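Local coordinates for Sn-glycerol-3-phosphate ABC transporter substrate-binding protein UspB (Mycobacterium tuberculosis, PDB 4MFI) that probably serves as the substrate-binding subunit of an ABC transporter, recognising glycerophosphocholine for uptake into the cell, at residues E400-R405 / T410-N415. Residues are numbered along the deposited sequence; the frame is centred on the assembly and turned at random.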
loop_
_atom_site.group_PDB
_atom_site.type_symbol
_atom_site.label_atom_id
_atom_site.label_comp_id
_atom_site.label_asym_id
_atom_site.label_seq_id
_atom_site.Cartn_x
_atom_site.Cartn_y
_atom_site.Cartn_z
ATOM N N GLU A 400 5.281 -17.472 -4.112
ATOM C CA GLU A 400 5.415 -18.354 -2.961
ATOM C C GLU A 400 5.844 -19.762 -3.390
ATOM O O GLU A 400 6.602 -20.417 -2.680
ATOM C CB GLU A 400 4.134 -18.395 -2.126
ATOM C CG GLU A 400 4.358 -18.987 -0.740
ATOM C CD GLU A 400 3.072 -19.142 0.045
ATOM O OE1 GLU A 400 2.242 -19.998 -0.333
ATOM O OE2 GLU A 400 2.887 -18.414 1.047
ATOM N N SER A 401 5.365 -20.212 -4.547
ATOM C CA SER A 401 5.760 -21.512 -5.089
ATOM C C SER A 401 7.246 -21.532 -5.457
ATOM O O SER A 401 7.953 -22.506 -5.189
ATOM C CB SER A 401 4.913 -21.844 -6.318
ATOM O OG SER A 401 5.260 -23.102 -6.865
ATOM N N ILE A 402 7.714 -20.450 -6.071
ATOM C CA ILE A 402 9.132 -20.289 -6.374
ATOM C C ILE A 402 9.938 -20.302 -5.073
ATOM O O ILE A 402 10.957 -20.992 -4.963
ATOM C CB ILE A 402 9.385 -18.988 -7.169
ATOM C CG1 ILE A 402 8.763 -19.098 -8.566
ATOM C CG2 ILE A 402 10.868 -18.683 -7.280
ATOM C CD1 ILE A 402 8.571 -17.743 -9.253
ATOM N N GLY A 403 9.446 -19.576 -4.070
ATOM C CA GLY A 403 10.134 -19.468 -2.792
ATOM C C GLY A 403 10.143 -20.733 -1.945
ATOM O O GLY A 403 11.200 -21.144 -1.457
ATOM N N LEU A 404 8.977 -21.346 -1.748
ATOM C CA LEU A 404 8.879 -22.518 -0.872
ATOM C C LEU A 404 9.287 -23.822 -1.538
ATOM O O LEU A 404 9.817 -24.713 -0.877
ATOM C CB LEU A 404 7.460 -22.681 -0.326
ATOM C CG LEU A 404 6.979 -21.620 0.658
ATOM C CD1 LEU A 404 5.542 -21.902 1.038
ATOM C CD2 LEU A 404 7.857 -21.606 1.895
ATOM N N ARG A 405 9.021 -23.946 -2.835
ATOM C CA ARG A 405 9.200 -25.228 -3.515
ATOM C C ARG A 405 10.266 -25.185 -4.602
ATOM O O ARG A 405 10.513 -26.188 -5.281
ATOM C CB ARG A 405 7.868 -25.701 -4.096
ATOM C CG ARG A 405 6.834 -26.000 -3.029
ATOM C CD ARG A 405 5.619 -26.708 -3.606
ATOM N NE ARG A 405 4.506 -25.799 -3.870
ATOM C CZ ARG A 405 4.258 -25.232 -5.048
ATOM N NH1 ARG A 405 5.051 -25.469 -6.088
ATOM N NH2 ARG A 405 3.217 -24.424 -5.184
ATOM N N THR A 410 10.761 -19.170 -15.039
ATOM C CA THR A 410 10.174 -19.047 -16.371
ATOM C C THR A 410 8.873 -19.838 -16.493
ATOM O O THR A 410 7.873 -19.323 -16.986
ATOM C CB THR A 410 11.175 -19.454 -17.466
ATOM O OG1 THR A 410 12.277 -18.542 -17.443
ATOM C CG2 THR A 410 10.530 -19.407 -18.842
ATOM N N LYS A 411 8.873 -21.077 -16.016
ATOM C CA LYS A 411 7.661 -21.886 -16.075
ATOM C C LYS A 411 6.532 -21.244 -15.261
ATOM O O LYS A 411 5.387 -21.148 -15.721
ATOM C CB LYS A 411 7.946 -23.303 -15.581
ATOM C CG LYS A 411 6.723 -24.192 -15.534
ATOM C CD LYS A 411 7.027 -25.486 -14.786
ATOM C CE LYS A 411 5.765 -26.284 -14.515
ATOM N NZ LYS A 411 5.191 -26.840 -15.768
ATOM N N THR A 412 6.864 -20.778 -14.062
ATOM C CA THR A 412 5.853 -20.218 -13.171
ATOM C C THR A 412 5.280 -18.920 -13.727
ATOM O O THR A 412 4.053 -18.769 -13.828
ATOM C CB THR A 412 6.432 -19.991 -11.766
ATOM O OG1 THR A 412 6.877 -21.246 -11.238
ATOM C CG2 THR A 412 5.386 -19.398 -10.831
ATOM N N PHE A 413 6.161 -18.001 -14.119
ATOM C CA PHE A 413 5.723 -16.720 -14.673
ATOM C C PHE A 413 4.943 -16.883 -15.985
ATOM O O PHE A 413 3.996 -16.138 -16.243
ATOM C CB PHE A 413 6.902 -15.757 -14.869
ATOM C CG PHE A 413 7.410 -15.124 -13.590
ATOM C CD1 PHE A 413 6.938 -15.527 -12.347
ATOM C CD2 PHE A 413 8.346 -14.100 -13.641
ATOM C CE1 PHE A 413 7.408 -14.924 -11.177
ATOM C CE2 PHE A 413 8.822 -13.499 -12.486
ATOM C CZ PHE A 413 8.354 -13.908 -11.249
ATOM N N THR A 414 5.332 -17.856 -16.808
ATOM C CA THR A 414 4.629 -18.111 -18.062
ATOM C C THR A 414 3.208 -18.615 -17.818
ATOM O O THR A 414 2.261 -18.134 -18.451
ATOM C CB THR A 414 5.410 -19.106 -18.943
ATOM O OG1 THR A 414 6.705 -18.560 -19.236
ATOM C CG2 THR A 414 4.672 -19.394 -20.240
ATOM N N ASN A 415 3.059 -19.572 -16.903
ATOM C CA ASN A 415 1.740 -20.099 -16.535
ATOM C C ASN A 415 0.866 -18.999 -15.959
ATOM O O ASN A 415 -0.307 -18.868 -16.307
ATOM C CB ASN A 415 1.854 -21.261 -15.521
ATOM C CG ASN A 415 0.499 -21.635 -14.863
ATOM O OD1 ASN A 415 -0.286 -22.401 -15.430
ATOM N ND2 ASN A 415 0.239 -21.111 -13.655
HETATM O O HOH W 1 4.845 -22.865 -9.610
#
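Ile402 reaches across to Thr412 and Phe413 with one arm, CG1 and CD1, and carries the apolar contact between the two helices. Its terminal methyl CD1 lies 3.6 Å from Phe413 CE1, approaching the ring obliquely, and the two side chains cross at about a right angle. The same CD1 sits 3.9 Å from Thr412 CG2, while CG1 lies 3.9 Å from Thr412 OG1, so the arm rests against both branches of the threonine. The Ile402 torsions explain this reach: CG1 stands anti to the carbonyl carbon (chi1 -68°) and CD1 continues the chain in an extended form (chi2 162°). Beside this apolar patch, a water donates to Thr412 OG1 over 3.1 Å; in one of two Ser401 conformers it also hydrogen-bonds Ser401 OG at 2.8 Å, a bridge that is doubtful for the other. Thr412 OG1, anti to the carbonyl carbon (chi1 -60°), is hydrogen-bonded to Asp408 O, just ahead of helix 409-427. The closest CA atoms, those of Ile402 and Thr412, are 7.5 Å apart, and only 133 Å² is buried in all, which indicates a small interface. It joins the C-terminal part of helix 391-405 to the first turns of helix 409-427 across a short connection, a helical hairpin in which helix 232-245 packs on both partners, through Tyr241 and Arg242 against Ile402 and Thr234 against Phe413.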